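Local coordinates for protein DNA ligase (Alteromonas mediterranea, PDB 6GDR) that probably seals nicks in double-stranded DNA as a minimal, ATP-dependent Lig E ligase, passing through an adenylated intermediate, at residues A59-T62 / A63-K67; R78-F81 / E82-A85; S141-S144 / R145-L149; S171-A174 / L175-L179; L179-V182 / T183-G187. One frame throughout, in Å; residues are numbered along the deposited sequence.

Contact 1: A59-T62 / A63-K67; sequences AWFT and ANWPK
Trp65 lays its indole against the backbone of Thr62, and the packing centres on a CH-pi contact: Thr62 CA stands 3.6 Å from the centroid of the five-membered ring, only 3° off the ring normal. The indole reaches this place because CG of Trp65 is anti to its carbonyl carbon (chi1 -80°), which swings the ring back over Thr62. Farther along the indole, the six-membered ring carries a second apolar contact, Phe61 CE2 to Trp65 CZ2 at 3.9 Å. The two rings meet obliquely, their planes 51° apart.

The polar interactions belong mainly to the backbone. Trp65 N donates to Thr62 O at 3.2 Å, from above the carbonyl plane, and closes a type II beta turn from Thr62 to Trp65. Just before it, Ala63 N gives a weak bond to Trp60 O at 3.3 Å, and Thr62 OG1 bonds weakly to Ala59 O, also at 3.3 Å. Trp65 NE1 lies near Phe61 O, but its hydrogen-bond partner is Thr160 OG1, and the same hydroxyl also pairs with Phe61 O.

Trp42 and Phe161 meet the indole edge-to-face, so a mostly aromatic setting buries Trp65 while Thr160 satisfies the one polar atom of its side chain; the turn is thus tied to the domain both by ring packing and by hydrogen bonds with Asn158 and Thr160.

Contact 2: R78-F81 / E82-A85; sequences RGQF and ERTA. With nucleotides of chain B; nucleotides of chain A.
Phe81 sends its side chain from the first turn of helix 81-89 to the bound DNA. Its CB lies 3.0 Å from Glu82 N, the next amide in the chain, and CG is anti to the backbone N (chi1 168°), which turns the ring toward the DC10 sugar. Along the ring, CD1 still lies near Glu82 N, whereas CE2 comes 3.4 Å from C4' of DC10 of chain B and CZ ends 3.2 Å from O4' of the same sugar. Ala85 CB sits over one ring face, offset toward the rim, and Arg282 adds a cation-pi contact. Cutting Phe81 back to alanine is likely to leave the DC10 sugar without its aromatic neighbour and Arg282 without its ring. On another DNA chain, Glu82 CG approaches O3' of DG14 of chain A at 3.5 Å, while its carboxylate OE2 accepts from Lys277 N.

The backbone holds this turn in shape: Ala85 N bonds Phe81 O at 2.7 Å, nearly straight at 171°, and Thr84 N bonds O of the N-cap residue Gln80 at 2.9 Å. Helix 81-89 follows strand 70-75, with Phe81 and Ala85 packed on Ile38 of strand 38-42 and Phe81 lying against the DNA.

Contact 3: S141-S144 / R145-L149; sequences SFDS and RLNML
Arg145 folds back over the start of its own helix and places its guanidinium flat against the backbone of Phe142, whose CA lies 3.4 Å above the centre of the group. With CG anti to the carbonyl carbon (chi1 -51°) and a bend at chi3, the chain turns toward the N-terminal end. NH2 then comes to the edge of the Phe142 ring, 3.5 Å from CD1, with the ring and guanidinium planes 58° apart.

The polar side-chain ends find their main partners outside the turn. Arg145 NE forms a salt bridge with Asp134, while Asp143 OD1 accepts from Trp30 NE1 and Ser144 OG pairs with Gln140 NE2.

Backbone and capping bonds make the remaining group. Leu146 N reaches Phe142 O at 2.7 Å, and Arg145 N reaches Ser141 O at 3.0 Å, the latter in the carbonyl plane. One turn further on, Met148 N bonds Ser144 O at 2.9 Å. Ser141 is the N-cap, its OG taking a weak bond from Ser144 N at 3.3 Å.

Helix 142-154 is the crossover of a beta-alpha-beta unit between the parallel strands 129-134 and 161-163. Its first turn also meets the chain just after strand 189-194, through backbone bonds of Phe142 with Ala197 and Asp143 with Lys195, and the Phe142 ring stacks on His193 of that strand.

Contact 4: S171-A174 / L175-L179; sequences SVNA and LEEKL
Glu177 lies against Asn173 one helical turn earlier, its CG 3.3 Å from Asn173 O. The two side chains cross obliquely, the carboxylate and amide planes 72° apart. Glu177 has CG anti to its carbonyl carbon (chi1 -67°) and runs on extended, which brings the carboxylate up beside the asparagine end. Leu175 touches the preceding turn through its base, CB being 3.4 Å from Val172 O, while CG, anti to the backbone N (chi1 -173°), takes the branched end away from that turn. Lys178 behaves alike: CB packs 3.4 Å from Ala174 O, and NZ continues to Gln181 OE1.

This is the opening of the amphipathic helix 172-184, with Ser171 at the N-cap position but without a capping bond from its side chain. Regular alpha-helical bonds set the spacing of the side chains. Those from Glu176 N to Val172 O, Glu177 N to Asn173 O and Lys178 N to Ala174 O are each 3.0 Å. The first of the series, Leu175 N to Ser171 O, is longer at 3.3 Å.

Beyond these bonds, the buried face packs on the sheet: Leu175 lies on Leu190 and Leu192 of strand 189-194 and on Tyr17, Ile26 and Leu169 from loops, whereas Asn173, Glu176 and Glu177 lie on the exposed side.

Contact 5: L179-V182 / T183-G187; sequences LEQV and TLSGG
Leu179 O is gripped twice by Thr183, by OG1 at 2.7 Å and by the amide N at 2.8 Å. The hydroxyl comes from above the carbonyl plane, 42° out of it, whereas the amide is tilted by only 19°. OG1 gets there because it is anti to its own carbonyl carbon (chi1 -54°), pointing back along the helix. A valine in its place would probably leave Leu179 O with the amide as its one donor from this position and set a methyl group against that carbonyl.

Two residues on, the pattern recurs: Ser185 OG and Ser185 N both donate to Gln181 O, each at 2.9 Å, from opposite faces of its plane. Gln181 NE2 returns a weak bond to Ser185 OG at 3.2 Å, its OE1 being bound by Lys178. On the buried side, Val182 packs on Leu190 of strand 189-194.

The helix then ends in a Schellman motif. Gly187 N bonds Val182 O at 2.8 Å and Gly186 N bonds Thr183 O at 3.0 Å, with Gly186 at positive phi as the C-prime residue. At Gly187 a CB would run into Val182 CG1.

The carbonyls of Leu179, Gln181, Val182 and Thr183 are therefore met by hydroxyls or amides of the turns that follow, which lets the chain leave the helix sharply at the glycines.

All five contacts fall within the ATP-dependent ligase domain and follow one another along the chain in numerical order. Contacts 4 and 5 are successive parts of helix 172-184, share Leu179 and have centres 12 Å apart. Contact 5 also touches contact 2, its centre 16 Å away: Arg78 NH1 lies 3.1 Å from Ser185 O, a probable hydrogen bond joining the end of that helix to the loop before helix 81-89. Contacts 1 and 3 do not touch, though their nearest atoms come within about 7 Å, and contact 1 is about 37 Å from contact 4, centre to centre. The helical turns thus lie around the nucleotide-binding domain, contact 2 alone meeting DNA directly.

Contact 1: A59-T62 / A63-K67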
# COMPACT_ATOMS: atom_id res chain seq x y z
N ALA D 59 18.24 -17.52 -4.36
CA ALA D 59 19.51 -16.98 -3.89
C ALA D 59 20.04 -15.91 -4.84
O ALA D 59 20.61 -14.91 -4.40
CB ALA D 59 20.53 -18.11 -3.73
N TRP D 60 19.88 -16.12 -6.15
CA TRP D 60 20.36 -15.14 -7.12
C TRP D 60 19.63 -13.81 -6.97
O TRP D 60 20.19 -12.75 -7.29
CB TRP D 60 20.21 -15.67 -8.54
CG TRP D 60 18.79 -15.94 -8.94
CD1 TRP D 60 18.13 -17.14 -8.88
CD2 TRP D 60 17.84 -15.00 -9.45
NE1 TRP D 60 16.84 -17.00 -9.33
CE2 TRP D 60 16.64 -15.69 -9.68
CE3 TRP D 60 17.90 -13.63 -9.73
CZ2 TRP D 60 15.50 -15.06 -10.18
CZ3 TRP D 60 16.77 -13.01 -10.23
CH2 TRP D 60 15.58 -13.72 -10.45
N PHE D 61 18.38 -13.84 -6.51
CA PHE D 61 17.62 -12.61 -6.35
C PHE D 61 18.26 -11.67 -5.34
O PHE D 61 18.12 -10.45 -5.45
CB PHE D 61 16.18 -12.93 -5.94
CG PHE D 61 15.24 -11.77 -6.03
CD1 PHE D 61 14.59 -11.48 -7.22
CD2 PHE D 61 15.01 -10.96 -4.93
CE1 PHE D 61 13.73 -10.41 -7.31
CE2 PHE D 61 14.14 -9.89 -5.01
CZ PHE D 61 13.50 -9.61 -6.21
N THR D 62 18.97 -12.22 -4.35
CA THR D 62 19.61 -11.44 -3.31
C THR D 62 21.13 -11.47 -3.39
O THR D 62 21.80 -10.93 -2.50
CB THR D 62 19.16 -11.93 -1.93
OG1 THR D 62 19.68 -13.25 -1.70
CG2 THR D 62 17.65 -11.96 -1.83
N ALA D 63 21.69 -12.08 -4.43
CA ALA D 63 23.13 -12.20 -4.54
C ALA D 63 23.78 -10.83 -4.60
O ALA D 63 23.37 -9.96 -5.38
CB ALA D 63 23.50 -13.01 -5.79
N ASN D 64 24.80 -10.63 -3.76
CA ASN D 64 25.61 -9.42 -3.71
C ASN D 64 24.86 -8.21 -3.16
O ASN D 64 25.35 -7.08 -3.29
CB ASN D 64 26.19 -9.07 -5.09
CG ASN D 64 27.07 -10.17 -5.64
OD1 ASN D 64 26.81 -10.72 -6.72
ND2 ASN D 64 28.12 -10.51 -4.91
N TRP D 65 23.69 -8.41 -2.56
CA TRP D 65 22.99 -7.30 -1.93
C TRP D 65 23.82 -6.76 -0.76
O TRP D 65 24.67 -7.47 -0.21
CB TRP D 65 21.61 -7.73 -1.44
CG TRP D 65 20.57 -7.79 -2.52
CD1 TRP D 65 20.78 -7.89 -3.86
CD2 TRP D 65 19.15 -7.75 -2.34
NE1 TRP D 65 19.58 -7.91 -4.53
CE2 TRP D 65 18.56 -7.83 -3.62
CE3 TRP D 65 18.32 -7.65 -1.22
CZ2 TRP D 65 17.18 -7.82 -3.81
CZ3 TRP D 65 16.95 -7.64 -1.41
CH2 TRP D 65 16.39 -7.72 -2.69
N PRO D 66 23.58 -5.51 -0.36
CA PRO D 66 24.32 -4.96 0.78
C PRO D 66 24.10 -5.77 2.05
O PRO D 66 23.17 -6.58 2.15
CB PRO D 66 23.76 -3.54 0.92
CG PRO D 66 23.19 -3.22 -0.42
CD PRO D 66 22.68 -4.51 -0.96
N LYS D 67 24.97 -5.53 3.03
CA LYS D 67 24.88 -6.19 4.33
C LYS D 67 24.35 -5.22 5.39
O LYS D 67 24.97 -4.96 6.42
CB LYS D 67 26.24 -6.75 4.73
CG LYS D 67 26.78 -7.83 3.80
CD LYS D 67 25.93 -9.09 3.80
CE LYS D 67 25.89 -9.76 5.17
NZ LYS D 67 25.22 -11.09 5.14

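Contact 2: R78-F81 / E82-A85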
# COMPACT_ATOMS: atom_id res chain seq x y z
N ARG D 78 2.98 -1.39 -12.52
CA ARG D 78 1.67 -0.93 -12.07
C ARG D 78 0.59 -1.96 -12.40
O ARG D 78 0.64 -2.63 -13.43
CB ARG D 78 1.33 0.41 -12.70
CG ARG D 78 2.27 1.53 -12.32
CD ARG D 78 2.08 2.75 -13.20
NE ARG D 78 2.92 3.87 -12.79
CZ ARG D 78 3.14 4.96 -13.52
NH1 ARG D 78 2.58 5.08 -14.71
NH2 ARG D 78 3.92 5.92 -13.06
N GLY D 79 -0.39 -2.07 -11.51
CA GLY D 79 -1.50 -2.97 -11.72
C GLY D 79 -1.13 -4.44 -11.72
O GLY D 79 -1.85 -5.25 -12.32
N GLN D 80 -0.04 -4.81 -11.06
CA GLN D 80 0.43 -6.19 -11.03
C GLN D 80 0.51 -6.73 -9.60
O GLN D 80 1.38 -7.54 -9.28
CB GLN D 80 1.80 -6.30 -11.70
CG GLN D 80 1.85 -5.73 -13.11
CD GLN D 80 0.92 -6.44 -14.07
OE1 GLN D 80 0.87 -7.67 -14.10
NE2 GLN D 80 0.18 -5.67 -14.85
N PHE D 81 -0.41 -6.31 -8.73
CA PHE D 81 -0.33 -6.69 -7.33
C PHE D 81 -0.67 -8.17 -7.14
O PHE D 81 0.12 -8.93 -6.57
CB PHE D 81 -1.25 -5.83 -6.48
CG PHE D 81 -1.44 -6.36 -5.08
CD1 PHE D 81 -2.61 -6.99 -4.72
CD2 PHE D 81 -0.42 -6.25 -4.15
CE1 PHE D 81 -2.78 -7.49 -3.44
CE2 PHE D 81 -0.58 -6.74 -2.87
CZ PHE D 81 -1.76 -7.36 -2.52
N GLU D 82 -1.86 -8.58 -7.58
CA GLU D 82 -2.28 -9.97 -7.39
C GLU D 82 -1.21 -10.94 -7.87
O GLU D 82 -0.85 -11.89 -7.17
CB GLU D 82 -3.60 -10.23 -8.12
CG GLU D 82 -4.81 -9.53 -7.51
CD GLU D 82 -5.18 -8.25 -8.23
OE1 GLU D 82 -4.28 -7.62 -8.83
OE2 GLU D 82 -6.37 -7.87 -8.21
N ARG D 83 -0.68 -10.71 -9.07
CA ARG D 83 0.37 -11.56 -9.60
C ARG D 83 1.63 -11.46 -8.75
O ARG D 83 2.28 -12.47 -8.46
CB ARG D 83 0.66 -11.19 -11.05
CG ARG D 83 1.89 -11.86 -11.64
CD ARG D 83 1.84 -11.85 -13.16
NE ARG D 83 3.16 -11.65 -13.76
CZ ARG D 83 3.65 -10.47 -14.14
NH1 ARG D 83 2.95 -9.36 -13.98
NH2 ARG D 83 4.87 -10.41 -14.67
N THR D 84 2.00 -10.24 -8.33
CA THR D 84 3.17 -10.07 -7.49
C THR D 84 3.02 -10.82 -6.17
O THR D 84 3.94 -11.51 -5.72
CB THR D 84 3.42 -8.58 -7.23
OG1 THR D 84 3.64 -7.90 -8.47
CG2 THR D 84 4.63 -8.38 -6.32
N ALA D 85 1.86 -10.69 -5.53
CA ALA D 85 1.62 -11.40 -4.28
C ALA D 85 1.65 -12.91 -4.47
O ALA D 85 1.91 -13.65 -3.51
CB ALA D 85 0.29 -10.97 -3.67
P DC B 10 1.78 -5.96 2.56
OP1 DC B 10 3.01 -5.32 2.05
OP2 DC B 10 1.54 -6.03 4.02
O5' DC B 10 0.51 -5.27 1.87
C5' DC B 10 0.48 -5.15 0.46
C4' DC B 10 -0.93 -4.87 -0.04
O4' DC B 10 -1.82 -5.95 0.33
C3' DC B 10 -1.59 -3.63 0.53
O3' DC B 10 -1.15 -2.46 -0.14
C2' DC B 10 -3.07 -3.93 0.29
C1' DC B 10 -3.14 -5.46 0.44
N1 DC B 10 -3.72 -5.89 1.75
C2 DC B 10 -5.09 -6.11 1.86
O2 DC B 10 -5.82 -5.94 0.87
N3 DC B 10 -5.60 -6.49 3.06
C4 DC B 10 -4.79 -6.66 4.10
N4 DC B 10 -5.34 -7.04 5.26
C5 DC B 10 -3.38 -6.44 4.01
C6 DC B 10 -2.90 -6.06 2.82
P DG A 14 -11.34 -10.50 -6.03
OP1 DG A 14 -11.19 -9.92 -7.39
OP2 DG A 14 -12.35 -11.56 -5.79
O5' DG A 14 -9.92 -11.07 -5.55
C5' DG A 14 -8.75 -10.28 -5.72
C4' DG A 14 -7.52 -11.02 -5.23
O4' DG A 14 -7.54 -11.07 -3.78
C3' DG A 14 -7.40 -12.47 -5.71
O3' DG A 14 -6.26 -12.62 -6.55
C2' DG A 14 -7.30 -13.30 -4.43
C1' DG A 14 -6.95 -12.27 -3.36
N9 DG A 14 -7.45 -12.60 -2.03
C8 DG A 14 -8.77 -12.75 -1.66
N7 DG A 14 -8.92 -13.03 -0.40
C5 DG A 14 -7.62 -13.06 0.10
C6 DG A 14 -7.16 -13.32 1.41
O6 DG A 14 -7.82 -13.58 2.43
N1 DG A 14 -5.77 -13.25 1.49
C2 DG A 14 -4.94 -12.97 0.43
N2 DG A 14 -3.62 -12.95 0.70
N3 DG A 14 -5.36 -12.73 -0.80
C4 DG A 14 -6.71 -12.79 -0.89

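Contact 3: S141-S144 / R145-L149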
# COMPACT_ATOMS: atom_id res chain seq x y z
N SER D 141 18.58 11.90 9.25
CA SER D 141 17.48 12.37 8.43
C SER D 141 17.25 11.46 7.24
O SER D 141 18.17 10.79 6.75
CB SER D 141 17.75 13.80 7.94
OG SER D 141 18.79 13.81 6.98
N PHE D 142 16.00 11.43 6.76
CA PHE D 142 15.67 10.64 5.58
C PHE D 142 16.49 11.08 4.37
O PHE D 142 16.83 10.26 3.52
CB PHE D 142 14.18 10.75 5.27
CG PHE D 142 13.77 10.02 4.03
CD1 PHE D 142 13.79 8.64 3.98
CD2 PHE D 142 13.35 10.71 2.91
CE1 PHE D 142 13.41 7.96 2.84
CE2 PHE D 142 12.96 10.04 1.76
CZ PHE D 142 13.00 8.66 1.73
N ASP D 143 16.82 12.37 4.29
CA ASP D 143 17.69 12.84 3.21
C ASP D 143 19.01 12.08 3.22
O ASP D 143 19.52 11.69 2.16
CB ASP D 143 17.93 14.34 3.34
CG ASP D 143 18.25 15.00 2.02
OD1 ASP D 143 17.31 15.42 1.31
OD2 ASP D 143 19.45 15.09 1.67
N SER D 144 19.57 11.86 4.41
CA SER D 144 20.82 11.11 4.51
C SER D 144 20.61 9.64 4.18
O SER D 144 21.43 9.03 3.49
CB SER D 144 21.40 11.26 5.92
OG SER D 144 22.50 10.38 6.11
N ARG D 145 19.51 9.05 4.66
CA ARG D 145 19.23 7.65 4.36
C ARG D 145 19.02 7.43 2.87
O ARG D 145 19.51 6.45 2.30
CB ARG D 145 18.02 7.18 5.16
CG ARG D 145 18.11 7.49 6.65
CD ARG D 145 17.13 6.66 7.47
NE ARG D 145 15.73 6.98 7.18
CZ ARG D 145 15.04 7.96 7.75
NH1 ARG D 145 15.60 8.74 8.66
NH2 ARG D 145 13.77 8.16 7.41
N LEU D 146 18.29 8.34 2.22
CA LEU D 146 18.14 8.27 0.77
C LEU D 146 19.51 8.30 0.09
O LEU D 146 19.78 7.48 -0.80
CB LEU D 146 17.27 9.43 0.28
CG LEU D 146 17.12 9.56 -1.24
CD1 LEU D 146 16.41 8.35 -1.83
CD2 LEU D 146 16.38 10.84 -1.60
N ASN D 147 20.37 9.24 0.49
CA ASN D 147 21.71 9.30 -0.08
C ASN D 147 22.44 7.98 0.10
O ASN D 147 23.11 7.50 -0.82
CB ASN D 147 22.50 10.44 0.55
CG ASN D 147 21.91 11.81 0.24
OD1 ASN D 147 21.18 11.97 -0.74
ND2 ASN D 147 22.22 12.79 1.07
N MET D 148 22.32 7.37 1.28
CA MET D 148 22.95 6.07 1.52
C MET D 148 22.38 5.01 0.59
O MET D 148 23.12 4.18 0.05
CB MET D 148 22.76 5.67 2.98
CG MET D 148 23.50 6.56 3.97
SD MET D 148 22.92 6.37 5.67
CE MET D 148 23.06 4.61 5.91
N LEU D 149 21.06 5.01 0.40
CA LEU D 149 20.44 4.04 -0.50
C LEU D 149 21.04 4.14 -1.90
O LEU D 149 21.41 3.12 -2.49
CB LEU D 149 18.92 4.26 -0.55
CG LEU D 149 18.10 3.85 0.67
CD1 LEU D 149 16.65 4.27 0.49
CD2 LEU D 149 18.19 2.35 0.91

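Contact 4: S171-A174 / L175-L179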
# COMPACT_ATOMS: atom_id res chain seq x y z
N SER D 171 3.43 23.34 -4.86
CA SER D 171 2.11 23.66 -4.33
C SER D 171 1.32 22.40 -4.02
O SER D 171 1.64 21.30 -4.49
CB SER D 171 1.33 24.53 -5.33
OG SER D 171 2.11 25.63 -5.75
N VAL D 172 0.26 22.56 -3.23
CA VAL D 172 -0.69 21.46 -3.05
C VAL D 172 -1.40 21.18 -4.36
O VAL D 172 -1.80 20.04 -4.63
CB VAL D 172 -1.69 21.79 -1.92
CG1 VAL D 172 -0.95 22.13 -0.63
CG2 VAL D 172 -2.62 22.92 -2.33
N ASN D 173 -1.58 22.20 -5.20
CA ASN D 173 -2.16 21.98 -6.52
C ASN D 173 -1.27 21.08 -7.37
O ASN D 173 -1.76 20.23 -8.12
CB ASN D 173 -2.37 23.33 -7.22
CG ASN D 173 -3.26 23.22 -8.44
OD1 ASN D 173 -2.78 22.94 -9.54
ND2 ASN D 173 -4.56 23.43 -8.25
N ALA D 174 0.05 21.25 -7.25
CA ALA D 174 0.98 20.37 -7.96
C ALA D 174 0.82 18.93 -7.49
O ALA D 174 0.95 17.99 -8.29
CB ALA D 174 2.41 20.85 -7.77
N LEU D 175 0.54 18.74 -6.20
CA LEU D 175 0.33 17.39 -5.68
C LEU D 175 -0.94 16.78 -6.25
O LEU D 175 -0.94 15.62 -6.69
CB LEU D 175 0.27 17.43 -4.15
CG LEU D 175 0.23 16.08 -3.45
CD1 LEU D 175 1.63 15.50 -3.33
CD2 LEU D 175 -0.43 16.19 -2.08
N GLU D 176 -2.03 17.54 -6.25
CA GLU D 176 -3.30 17.02 -6.76
C GLU D 176 -3.17 16.61 -8.22
O GLU D 176 -3.70 15.57 -8.63
CB GLU D 176 -4.40 18.05 -6.57
CG GLU D 176 -5.79 17.46 -6.44
CD GLU D 176 -6.01 16.77 -5.10
OE1 GLU D 176 -5.18 16.96 -4.19
OE2 GLU D 176 -7.00 16.03 -4.97
N GLU D 177 -2.48 17.42 -9.02
CA GLU D 177 -2.34 17.12 -10.44
C GLU D 177 -1.45 15.90 -10.66
O GLU D 177 -1.75 15.06 -11.53
CB GLU D 177 -1.77 18.33 -11.19
CG GLU D 177 -2.71 19.52 -11.24
CD GLU D 177 -2.12 20.69 -12.00
OE1 GLU D 177 -0.91 20.67 -12.29
OE2 GLU D 177 -2.88 21.64 -12.32
N LYS D 178 -0.36 15.78 -9.90
CA LYS D 178 0.49 14.60 -10.04
C LYS D 178 -0.24 13.34 -9.62
O LYS D 178 -0.13 12.30 -10.27
CB LYS D 178 1.77 14.78 -9.21
CG LYS D 178 2.78 13.65 -9.37
CD LYS D 178 3.35 13.59 -10.78
CE LYS D 178 4.24 12.38 -10.99
NZ LYS D 178 4.68 12.24 -12.40
N LEU D 179 -1.01 13.42 -8.53
CA LEU D 179 -1.81 12.28 -8.10
C LEU D 179 -2.76 11.83 -9.20
O LEU D 179 -2.86 10.64 -9.52
CB LEU D 179 -2.57 12.63 -6.82
CG LEU D 179 -3.52 11.57 -6.27
CD1 LEU D 179 -2.76 10.30 -5.92
CD2 LEU D 179 -4.25 12.11 -5.06

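Contact 5: L179-V182 / T183-G187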
# COMPACT_ATOMS: atom_id res chain seq x y z
N LEU D 179 -1.01 13.42 -8.53
CA LEU D 179 -1.81 12.28 -8.10
C LEU D 179 -2.76 11.83 -9.20
O LEU D 179 -2.86 10.64 -9.52
CB LEU D 179 -2.57 12.63 -6.82
CG LEU D 179 -3.52 11.57 -6.27
CD1 LEU D 179 -2.76 10.30 -5.92
CD2 LEU D 179 -4.25 12.11 -5.06
N GLU D 180 -3.48 12.79 -9.80
CA GLU D 180 -4.39 12.46 -10.90
C GLU D 180 -3.64 11.78 -12.03
O GLU D 180 -4.07 10.74 -12.54
CB GLU D 180 -5.07 13.73 -11.40
CG GLU D 180 -6.55 13.83 -11.06
CD GLU D 180 -7.40 12.85 -11.85
OE1 GLU D 180 -8.30 12.23 -11.26
OE2 GLU D 180 -7.16 12.70 -13.07
N GLN D 181 -2.50 12.35 -12.44
CA GLN D 181 -1.74 11.77 -13.55
C GLN D 181 -1.28 10.36 -13.22
O GLN D 181 -1.45 9.44 -14.03
CB GLN D 181 -0.54 12.67 -13.87
CG GLN D 181 0.38 12.13 -14.96
CD GLN D 181 1.53 11.30 -14.42
OE1 GLN D 181 2.09 11.61 -13.37
NE2 GLN D 181 1.88 10.23 -15.13
N VAL D 182 -0.72 10.16 -12.03
CA VAL D 182 -0.26 8.83 -11.62
C VAL D 182 -1.44 7.86 -11.60
O VAL D 182 -1.35 6.75 -12.13
CB VAL D 182 0.44 8.90 -10.26
CG1 VAL D 182 0.76 7.50 -9.74
CG2 VAL D 182 1.72 9.72 -10.37
N THR D 183 -2.55 8.27 -10.99
CA THR D 183 -3.72 7.40 -10.92
C THR D 183 -4.18 6.98 -12.31
O THR D 183 -4.41 5.80 -12.58
CB THR D 183 -4.85 8.10 -10.17
OG1 THR D 183 -4.38 8.54 -8.89
CG2 THR D 183 -6.04 7.17 -9.97
N LEU D 184 -4.32 7.95 -13.22
CA LEU D 184 -4.75 7.65 -14.58
C LEU D 184 -3.72 6.79 -15.31
O LEU D 184 -4.09 6.03 -16.21
CB LEU D 184 -5.00 8.95 -15.35
CG LEU D 184 -6.38 9.59 -15.17
CD1 LEU D 184 -6.88 9.51 -13.74
CD2 LEU D 184 -6.32 11.04 -15.63
N SER D 185 -2.45 6.89 -14.95
CA SER D 185 -1.41 6.09 -15.56
C SER D 185 -1.27 4.71 -14.93
O SER D 185 -0.31 4.00 -15.24
CB SER D 185 -0.06 6.83 -15.49
OG SER D 185 -0.10 8.03 -16.23
N GLY D 186 -2.20 4.32 -14.05
CA GLY D 186 -2.17 3.02 -13.43
C GLY D 186 -1.51 2.95 -12.07
O GLY D 186 -1.53 1.89 -11.45
N GLY D 187 -0.92 4.05 -11.60
CA GLY D 187 -0.29 4.04 -10.30
C GLY D 187 -1.30 3.99 -9.17
O GLY D 187 -2.48 4.30 -9.33